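PDB 3ZMR: cellulase (glycosyl hydrolase family 5) from Bacteroides ovatus, which cleaves the beta-1,4-glucan backbone of xyloglucan internally, with retention of configuration, releasing xyloglucan oligosaccharides. Local coordinates for residues 36-41 against 56-61; 75-80 against 85-90; 92-97 against 284-289; 321-324 against 330-333. All blocks are in the same frame, centred on the assembly; numbering follows the deposited sequence. Where two conformers were deposited one is given.

Interaction 1: residues 36-41 against 56-61; sequences WHISTS and QYVNIT
Strand 36-40, bearing Trp36 and Ile38, and strand 56-61, bearing Gln56 and Val58, run almost parallel, 5° apart, with axes 10.6 Å apart at their closest, a spacing that fits two facing sheets and rules out neighbours within one. No hydrogen bond crosses the gap; side chains fill it. The indole of Trp36 presents its six-membered ring to Gln56, whose CB sits at the ring edge, in plane, 3.6 Å from CZ2. Trp36 owes this reach to a chi1 of 47°, which sets CG between the backbone N and the carbonyl carbon. Its CH2 atom also meets Val58 CG2 at 3.8 Å, the two side chains running alongside each other from opposing strands.

Because strand 36-40 belongs to a five-stranded mixed sheet and strand 55-62 to a three-stranded antiparallel one, these contacts lie in the core between the layers of a beta sandwich, consistent with the immunoglobulin-like fold expected of a BACON domain. The polar end of the indole is satisfied by a neighbouring loop, NE1 bonding to Gly54 O. One pair further along the strands, Ile38 and Val58 point at each other tip to tip, CD1 to CG1 at 3.9 Å. Gln56 follows the indole only with its first carbons; its chain bends at chi2, and NE2 bonds to Tyr57 O at 3.2 Å, the acceptor lying nearly in the amide plane. A glycine here would probably leave the CZ2-CH2 edge of the indole less well packed and Tyr57 O without its side-chain donor.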
# COMPACT_ATOMS: atom_id res chain seq x y z
N TRP A 36 -12.32 38.17 24.29
CA TRP A 36 -13.36 37.16 24.07
C TRP A 36 -12.75 35.78 24.09
O TRP A 36 -11.52 35.61 24.11
CB TRP A 36 -14.14 37.44 22.79
CG TRP A 36 -13.28 37.75 21.56
CD1 TRP A 36 -13.03 39.00 21.04
CD2 TRP A 36 -12.57 36.84 20.70
NE1 TRP A 36 -12.24 38.93 19.94
CE2 TRP A 36 -11.94 37.62 19.69
CE3 TRP A 36 -12.42 35.44 20.67
CZ2 TRP A 36 -11.16 37.06 18.68
CZ3 TRP A 36 -11.62 34.89 19.67
CH2 TRP A 36 -11.01 35.70 18.68
N HIS A 37 -13.61 34.78 24.10
CA HIS A 37 -13.22 33.39 24.28
C HIS A 37 -13.99 32.48 23.32
O HIS A 37 -15.11 32.77 22.94
CB HIS A 37 -13.50 32.94 25.70
CG HIS A 37 -12.78 33.73 26.75
ND1 HIS A 37 -11.58 33.32 27.28
CD2 HIS A 37 -13.09 34.89 27.38
CE1 HIS A 37 -11.19 34.20 28.20
NE2 HIS A 37 -12.09 35.16 28.27
N ILE A 38 -13.34 31.39 22.93
CA ILE A 38 -13.94 30.34 22.11
C ILE A 38 -13.70 28.93 22.69
O ILE A 38 -12.60 28.59 23.08
CB ILE A 38 -13.38 30.38 20.68
CG1 ILE A 38 -13.75 31.70 20.02
CG2 ILE A 38 -13.95 29.20 19.85
CD1 ILE A 38 -13.19 31.86 18.61
N SER A 39 -14.76 28.13 22.71
CA SER A 39 -14.70 26.71 22.98
C SER A 39 -15.53 25.99 21.90
O SER A 39 -16.29 26.63 21.14
CB SER A 39 -15.20 26.37 24.39
OG SER A 39 -16.59 26.61 24.51
N THR A 40 -15.34 24.69 21.82
CA THR A 40 -16.17 23.82 20.97
C THR A 40 -16.72 22.63 21.78
O THR A 40 -16.17 22.24 22.82
CB THR A 40 -15.42 23.26 19.73
OG1 THR A 40 -14.70 22.07 20.09
CG2 THR A 40 -14.47 24.28 19.12
N SER A 41 -17.79 22.04 21.26
CA SER A 41 -18.53 20.99 21.97
C SER A 41 -18.01 19.57 21.70
O SER A 41 -18.48 18.63 22.33
CB SER A 41 -20.01 21.09 21.61
OG SER A 41 -20.23 20.66 20.28
N GLN A 56 -10.61 39.39 14.53
CA GLN A 56 -9.64 38.31 14.30
C GLN A 56 -10.10 37.27 13.32
O GLN A 56 -11.24 36.81 13.37
CB GLN A 56 -9.40 37.60 15.64
CG GLN A 56 -8.35 36.50 15.64
CD GLN A 56 -6.97 37.05 15.37
OE1 GLN A 56 -6.55 38.01 15.99
NE2 GLN A 56 -6.26 36.44 14.43
N TYR A 57 -9.18 36.84 12.44
CA TYR A 57 -9.40 35.63 11.65
C TYR A 57 -9.09 34.39 12.47
O TYR A 57 -7.96 34.21 12.96
CB TYR A 57 -8.59 35.64 10.35
CG TYR A 57 -9.14 36.58 9.31
CD1 TYR A 57 -10.46 36.48 8.85
CD2 TYR A 57 -8.33 37.56 8.76
CE1 TYR A 57 -10.94 37.33 7.89
CE2 TYR A 57 -8.81 38.41 7.78
CZ TYR A 57 -10.14 38.30 7.37
OH TYR A 57 -10.64 39.15 6.39
N VAL A 58 -10.12 33.54 12.62
CA VAL A 58 -10.05 32.35 13.43
C VAL A 58 -10.36 31.15 12.54
O VAL A 58 -11.29 31.19 11.73
CB VAL A 58 -11.08 32.38 14.60
CG1 VAL A 58 -11.12 31.07 15.40
CG2 VAL A 58 -10.75 33.55 15.52
N ASN A 59 -9.57 30.09 12.68
CA ASN A 59 -9.80 28.87 11.93
C ASN A 59 -10.62 27.86 12.70
O ASN A 59 -10.41 27.64 13.89
CB ASN A 59 -8.49 28.24 11.47
CG ASN A 59 -8.00 28.79 10.16
OD1 ASN A 59 -8.17 29.97 9.84
ND2 ASN A 59 -7.37 27.94 9.41
N ILE A 60 -11.60 27.30 12.00
CA ILE A 60 -12.34 26.15 12.51
C ILE A 60 -11.90 24.94 11.67
O ILE A 60 -12.02 24.97 10.44
CB ILE A 60 -13.87 26.36 12.43
CG1 ILE A 60 -14.29 27.63 13.20
CG2 ILE A 60 -14.60 25.13 12.97
CD1 ILE A 60 -13.90 27.67 14.68
N THR A 61 -11.37 23.93 12.35
CA THR A 61 -10.76 22.77 11.72
C THR A 61 -11.46 21.50 12.20
O THR A 61 -11.70 21.30 13.40
CB THR A 61 -9.25 22.69 12.02
OG1 THR A 61 -8.64 23.95 11.69
CG2 THR A 61 -8.56 21.58 11.19

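Interaction 2: residues 75-80 against 85-90; sequences VTVSAS and IIINVK
With chi1 at 177° in Val75 and 179° in Val89, each valine carries CG1 anti to its nitrogen and CG2 beside it, and the two CG2 methyls meet at 3.9 Å while the side chains cross obliquely. Val75 also lies directly across from Ile87, CB to CB at 4.1 Å. Farther along the same face, Val77 CG2 comes within 4.3 Å of Ile87 CD1, so that Val75, Val77, Ile85, Ile87 and Val89 make a continuous apolar surface. On the other face Thr76 and Ile86 lean alongside one another, with Thr76 OG1 3.9 Å from Ile86 CG1, a packing contact only.

Four backbone bonds set this register. Val75 and Ile87 form a hydrogen-bonded pair, Val75 N to Ile87 O at 2.9 Å and Ile87 N to Val75 O at 2.7 Å. Val77 and Ile85 form the next, with Val77 N to Ile85 O at 2.7 Å and Ile85 N to Val77 O at 2.9 Å. Between them Thr76 and Ile86 are a non-hydrogen-bonded pair. The strand directions differ by 162°, antiparallel with a modest twist.

Val77 and Ile87 pack on Ile30 and Ile28 of strand 24-31, in the opposing sheet. Two regular strands joined by a short loop, apolar on the face turned inward, are a beta hairpin, here within one layer of the BACON beta sandwich.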
# COMPACT_ATOMS: atom_id res chain seq x y z
N VAL A 75 -19.62 25.67 18.17
CA VAL A 75 -18.51 26.54 18.54
C VAL A 75 -19.14 27.75 19.25
O VAL A 75 -19.99 28.45 18.68
CB VAL A 75 -17.71 27.00 17.30
CG1 VAL A 75 -16.59 27.96 17.70
CG2 VAL A 75 -17.12 25.79 16.56
N THR A 76 -18.71 27.97 20.49
CA THR A 76 -19.27 29.02 21.32
C THR A 76 -18.28 30.14 21.51
O THR A 76 -17.17 29.93 22.02
CB THR A 76 -19.67 28.44 22.69
OG1 THR A 76 -20.71 27.49 22.47
CG2 THR A 76 -20.18 29.53 23.66
N VAL A 77 -18.69 31.32 21.05
CA VAL A 77 -17.90 32.55 21.22
C VAL A 77 -18.54 33.37 22.35
O VAL A 77 -19.74 33.63 22.33
CB VAL A 77 -17.86 33.38 19.93
CG1 VAL A 77 -16.83 34.48 20.05
CG2 VAL A 77 -17.58 32.49 18.71
N SER A 78 -17.72 33.78 23.32
CA SER A 78 -18.26 34.48 24.48
C SER A 78 -17.41 35.67 24.89
O SER A 78 -16.22 35.74 24.61
CB SER A 78 -18.40 33.51 25.64
OG SER A 78 -17.16 32.97 26.02
N ALA A 79 -18.05 36.62 25.57
CA ALA A 79 -17.36 37.79 26.09
C ALA A 79 -18.16 38.30 27.29
O ALA A 79 -19.38 38.13 27.35
CB ALA A 79 -17.26 38.87 25.03
N SER A 80 -17.46 38.92 28.22
CA SER A 80 -18.04 39.42 29.44
C SER A 80 -19.14 40.41 29.14
O SER A 80 -18.96 41.33 28.33
CB SER A 80 -16.96 40.06 30.28
OG SER A 80 -16.09 39.07 30.80
N ILE A 85 -22.39 33.77 21.25
CA ILE A 85 -22.69 33.46 19.87
C ILE A 85 -22.32 32.00 19.67
O ILE A 85 -21.21 31.56 19.99
CB ILE A 85 -21.98 34.38 18.87
CG1 ILE A 85 -22.53 35.81 19.02
CG2 ILE A 85 -22.14 33.86 17.44
CD1 ILE A 85 -21.86 36.84 18.15
N ILE A 86 -23.28 31.23 19.18
CA ILE A 86 -23.11 29.78 19.08
C ILE A 86 -23.27 29.36 17.63
O ILE A 86 -24.37 29.44 17.06
CB ILE A 86 -24.05 29.00 20.02
CG1 ILE A 86 -23.83 29.51 21.46
CG2 ILE A 86 -23.74 27.51 19.91
CD1 ILE A 86 -24.73 28.91 22.52
N ILE A 87 -22.15 28.93 17.06
CA ILE A 87 -22.06 28.54 15.66
C ILE A 87 -22.31 27.03 15.53
O ILE A 87 -21.80 26.24 16.29
CB ILE A 87 -20.64 28.88 15.12
CG1 ILE A 87 -20.39 30.39 15.16
CG2 ILE A 87 -20.41 28.27 13.74
CD1 ILE A 87 -18.93 30.80 15.02
N ASN A 88 -23.14 26.66 14.56
CA ASN A 88 -23.37 25.25 14.23
C ASN A 88 -22.28 24.76 13.27
O ASN A 88 -21.92 25.49 12.33
CB ASN A 88 -24.74 25.04 13.55
CG ASN A 88 -25.92 25.27 14.50
OD1 ASN A 88 -25.98 24.68 15.59
ND2 ASN A 88 -26.85 26.13 14.09
N VAL A 89 -21.80 23.54 13.51
CA VAL A 89 -20.90 22.82 12.62
C VAL A 89 -21.47 21.45 12.28
O VAL A 89 -21.78 20.65 13.17
CB VAL A 89 -19.50 22.64 13.26
CG1 VAL A 89 -18.57 21.86 12.33
CG2 VAL A 89 -18.91 24.00 13.59
N LYS A 90 -21.59 21.19 10.98
CA LYS A 90 -22.09 19.90 10.49
C LYS A 90 -21.02 19.34 9.56
O LYS A 90 -20.54 20.03 8.65
CB LYS A 90 -23.40 20.06 9.72
CG LYS A 90 -24.00 18.74 9.23
CD LYS A 90 -25.31 18.95 8.48
CE LYS A 90 -26.39 19.50 9.38
NZ LYS A 90 -27.65 19.74 8.60

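Interaction 3: residues 92-97 against 284-289; sequences SLYSVP and FNQVFV
The phenol ring of Tyr94 and the side-chain amide of Gln286 are the flat groups that meet, their planes 43° apart, which excludes both a parallel stack and a perpendicular one. Gln286 NE2 comes obliquely to the ring, 4.0 Å from Tyr94 CE1. The same nitrogen is 4.1 Å from Tyr94 OH, too far for a hydrogen bond. Instead both groups converge on one acceptor, Asn290 OD1, which is hydrogen-bonded to the Tyr94 hydroxyl and to Gln286 NE2. The other end of the amide is used as well: Gln286 OE1 takes the backbone N-H of Leu324, so partners at both ends would fix how the amide is turned.

Torsions explain the approach. Tyr94 has chi1 at 166°, extending the ring from its backbone toward the helix, while the Gln286 chain bends at chi2 (73°) and brings its amide nearer than its CB direction alone would suggest. The two groups thus pass alongside each other, coming from opposing backbones. Val289 CG1 is the other neighbour, 4.5 Å from Tyr94 OH, a loose contact.

Only 88 Å² is buried between the segments, about half of it from Tyr94, which takes part in both contacts. Segment 92-97 leads on from strand 85-91, whereas helix 275-293 is one of the outer helices of the catalytic barrel. The contact is therefore a linker from the BACON sandwich meeting the outside of a glycosyl hydrolase family 5 (beta/alpha)8 barrel.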
# COMPACT_ATOMS: atom_id res chain seq x y z
N SER A 92 -20.33 15.95 7.05
CA SER A 92 -20.94 14.81 6.38
C SER A 92 -20.13 13.53 6.50
O SER A 92 -18.96 13.54 6.89
CB SER A 92 -21.30 15.11 4.93
OG SER A 92 -20.19 15.53 4.22
N LEU A 93 -20.80 12.41 6.23
CA LEU A 93 -20.15 11.11 6.16
C LEU A 93 -19.37 11.00 4.84
O LEU A 93 -19.58 11.77 3.90
CB LEU A 93 -21.16 9.97 6.32
CG LEU A 93 -22.39 9.89 5.43
CD1 LEU A 93 -22.07 9.44 4.03
CD2 LEU A 93 -23.37 8.92 6.06
N TYR A 94 -18.48 10.01 4.77
CA TYR A 94 -17.68 9.81 3.54
C TYR A 94 -18.56 9.31 2.37
O TYR A 94 -19.39 8.42 2.55
CB TYR A 94 -16.55 8.80 3.78
CG TYR A 94 -15.87 8.25 2.51
CD1 TYR A 94 -14.83 8.92 1.96
CD2 TYR A 94 -16.30 7.08 1.88
CE1 TYR A 94 -14.19 8.47 0.83
CE2 TYR A 94 -15.68 6.59 0.73
CZ TYR A 94 -14.62 7.30 0.20
OH TYR A 94 -13.97 6.86 -0.95
N SER A 95 -18.35 9.90 1.20
CA SER A 95 -19.01 9.48 -0.03
C SER A 95 -17.98 9.39 -1.15
O SER A 95 -16.96 10.10 -1.14
CB SER A 95 -20.14 10.46 -0.39
OG SER A 95 -19.63 11.74 -0.71
N VAL A 96 -18.30 8.53 -2.11
CA VAL A 96 -17.44 8.24 -3.25
C VAL A 96 -17.74 9.22 -4.39
O VAL A 96 -18.85 9.72 -4.50
CB VAL A 96 -17.62 6.76 -3.77
CG1 VAL A 96 -17.37 5.78 -2.64
CG2 VAL A 96 -19.01 6.49 -4.38
N PRO A 97 -16.74 9.50 -5.26
CA PRO A 97 -17.03 10.28 -6.49
C PRO A 97 -18.15 9.66 -7.32
O PRO A 97 -18.34 8.47 -7.27
CB PRO A 97 -15.71 10.22 -7.28
CG PRO A 97 -14.67 9.85 -6.28
CD PRO A 97 -15.34 9.04 -5.22
N PHE A 284 -2.50 9.77 -2.36
CA PHE A 284 -2.55 8.81 -3.49
C PHE A 284 -3.36 7.56 -3.10
O PHE A 284 -4.13 7.02 -3.89
CB PHE A 284 -1.15 8.39 -3.96
CG PHE A 284 -0.29 9.53 -4.54
CD1 PHE A 284 -0.85 10.63 -5.16
CD2 PHE A 284 1.09 9.47 -4.43
CE1 PHE A 284 -0.03 11.66 -5.67
CE2 PHE A 284 1.91 10.45 -4.96
CZ PHE A 284 1.36 11.56 -5.57
N ASN A 285 -3.11 7.06 -1.89
CA ASN A 285 -3.87 5.91 -1.38
C ASN A 285 -5.36 6.21 -1.35
O ASN A 285 -6.17 5.39 -1.75
CB ASN A 285 -3.40 5.48 0.01
CG ASN A 285 -2.02 4.85 0.02
OD1 ASN A 285 -1.53 4.34 -0.97
ND2 ASN A 285 -1.40 4.88 1.19
N GLN A 286 -5.71 7.40 -0.91
CA GLN A 286 -7.11 7.83 -0.89
C GLN A 286 -7.73 7.93 -2.30
O GLN A 286 -8.87 7.50 -2.51
CB GLN A 286 -7.28 9.15 -0.13
CG GLN A 286 -8.76 9.49 0.06
CD GLN A 286 -9.42 8.59 1.09
OE1 GLN A 286 -9.10 8.66 2.28
NE2 GLN A 286 -10.31 7.72 0.63
N VAL A 287 -6.99 8.50 -3.25
CA VAL A 287 -7.42 8.57 -4.63
C VAL A 287 -7.76 7.16 -5.15
O VAL A 287 -8.78 6.93 -5.80
CB VAL A 287 -6.40 9.24 -5.55
CG1 VAL A 287 -6.81 9.13 -7.02
CG2 VAL A 287 -6.24 10.72 -5.17
N PHE A 288 -6.85 6.22 -4.92
CA PHE A 288 -7.05 4.86 -5.37
C PHE A 288 -8.33 4.26 -4.77
O PHE A 288 -9.14 3.70 -5.47
CB PHE A 288 -5.81 4.05 -4.99
CG PHE A 288 -6.02 2.55 -4.94
CD1 PHE A 288 -6.32 1.79 -6.08
CD2 PHE A 288 -5.91 1.88 -3.73
CE1 PHE A 288 -6.51 0.41 -5.99
CE2 PHE A 288 -6.08 0.52 -3.64
CZ PHE A 288 -6.36 -0.22 -4.77
N VAL A 289 -8.50 4.37 -3.46
CA VAL A 289 -9.70 3.82 -2.82
C VAL A 289 -10.98 4.47 -3.40
O VAL A 289 -11.94 3.77 -3.76
CB VAL A 289 -9.63 3.95 -1.28
CG1 VAL A 289 -10.96 3.60 -0.61
CG2 VAL A 289 -8.53 3.06 -0.75

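Interaction 4: residues 321-324 against 330-333; sequences TMPL and RIFL
Met322 and Ile331 extend from facing backbones and overlap lengthwise, so that the methyl end of the methionine reaches the branch point of the isoleucine. Met322 CE lies 3.9 Å from Ile331 CB and 4.0 Å from its CG2. Bends at chi2 (-66°) and chi3 (-79°) fold the thioether chain back and carry CE to strand 331-337, although the first bond of the side chain is not aimed there. Methionine is deposited in two conformers at this position, and the CE contact is certain for one of them alone.

Ile331 points toward segment 321-324 from the outset. Its chi2 of 175° extends CG1 to CD1, placing that methyl beside Pro323, 4.4 Å from Pro323 CB and 4.2 Å from Pro323 O. Thus the beta-branched side chain has one branch near Met322 and its longer arm near Pro323. The proline packs in turn on Gln286 and Val289 of helix 275-293 and on Val306 of strand 304-307, and Ile331 touches Val306 too.

Topologically this is where the loop after helix 313-319 enters a strand of the (beta/alpha)8 barrel, at the strand's N-terminal end, the end away from the catalytic residues in this fold. No hydrogen bond or charge pair joins the two segments. Their cohesion is apolar and depends on shape: the rigid proline and branched isoleucine define a buried surface, while the flexible methionine covers its outer side and can evidently adopt more than one pose.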
# COMPACT_ATOMS: atom_id res chain seq x y z
N THR A 321 -1.52 6.82 7.28
CA THR A 321 -2.90 7.05 7.74
C THR A 321 -3.88 6.18 6.93
O THR A 321 -3.75 6.04 5.73
CB THR A 321 -3.27 8.54 7.66
OG1 THR A 321 -3.22 8.99 6.30
CG2 THR A 321 -2.34 9.37 8.55
N MET A 322 -4.89 5.63 7.60
CA MET A 322 -5.89 4.81 6.94
C MET A 322 -6.76 5.68 6.05
O MET A 322 -7.28 6.71 6.49
CB MET A 322 -6.78 4.07 7.95
CG MET A 322 -6.14 2.84 8.56
SD MET A 322 -5.84 1.49 7.41
CE MET A 322 -7.43 0.69 7.21
N PRO A 323 -6.93 5.28 4.78
CA PRO A 323 -7.89 6.01 3.98
C PRO A 323 -9.32 5.88 4.55
O PRO A 323 -9.66 4.88 5.15
CB PRO A 323 -7.82 5.34 2.61
CG PRO A 323 -6.50 4.63 2.57
CD PRO A 323 -6.28 4.21 4.00
N LEU A 324 -10.14 6.89 4.27
CA LEU A 324 -11.56 6.78 4.48
C LEU A 324 -12.13 5.83 3.43
O LEU A 324 -11.66 5.77 2.29
CB LEU A 324 -12.26 8.15 4.32
CG LEU A 324 -11.83 9.27 5.27
CD1 LEU A 324 -12.53 10.57 4.84
CD2 LEU A 324 -12.14 8.91 6.71
N ARG A 330 -12.11 -3.43 4.87
CA ARG A 330 -11.78 -4.03 3.58
C ARG A 330 -10.49 -3.44 2.99
O ARG A 330 -10.32 -3.40 1.75
CB ARG A 330 -12.93 -3.93 2.59
CG ARG A 330 -14.19 -4.73 2.95
CD ARG A 330 -13.91 -6.22 3.07
NE ARG A 330 -15.13 -7.03 3.21
CZ ARG A 330 -15.81 -7.20 4.34
NH1 ARG A 330 -15.38 -6.64 5.48
NH2 ARG A 330 -16.90 -7.97 4.34
N ILE A 331 -9.59 -3.01 3.87
CA ILE A 331 -8.28 -2.47 3.50
C ILE A 331 -7.13 -3.18 4.22
O ILE A 331 -7.15 -3.42 5.43
CB ILE A 331 -8.19 -0.94 3.73
CG1 ILE A 331 -9.19 -0.21 2.79
CG2 ILE A 331 -6.76 -0.44 3.45
CD1 ILE A 331 -9.32 1.27 2.95
N PHE A 332 -6.12 -3.52 3.43
CA PHE A 332 -4.82 -4.00 3.92
C PHE A 332 -3.77 -2.88 3.80
O PHE A 332 -3.83 -2.08 2.85
CB PHE A 332 -4.24 -5.09 3.00
CG PHE A 332 -4.89 -6.45 3.08
CD1 PHE A 332 -6.13 -6.71 2.53
CD2 PHE A 332 -4.16 -7.51 3.61
CE1 PHE A 332 -6.67 -8.01 2.56
CE2 PHE A 332 -4.68 -8.80 3.65
CZ PHE A 332 -5.94 -9.06 3.12
N LEU A 333 -2.77 -2.91 4.67
CA LEU A 333 -1.52 -2.15 4.49
C LEU A 333 -0.48 -3.04 3.82
O LEU A 333 -0.41 -4.26 4.10
CB LEU A 333 -0.97 -1.73 5.86
CG LEU A 333 0.43 -1.10 5.89
CD1 LEU A 333 0.41 0.26 5.21
CD2 LEU A 333 0.87 -0.91 7.32

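Interactions 1 and 2 share the BACON sandwich: strands 36-40 and 71-78 are neighbours in one sheet, linked by His37 N to Ser78 O and Ser39 O to Thr76 N, so the first contact spans the two layers and the second runs within a layer. Interactions 3 and 4 adjoin on the barrel, where Tyr94 and Gln286 meet Leu324 and Pro323. Interactions 1 and 4 are apolar across their gaps, interaction 2 adds backbone hydrogen bonds, and interaction 3 relies on polar groups with outside partners. Buried residues carry most of each contact, with Ile86 and Met322 at exposed margins. About 28 Å separates the centres of interactions 1 and 3.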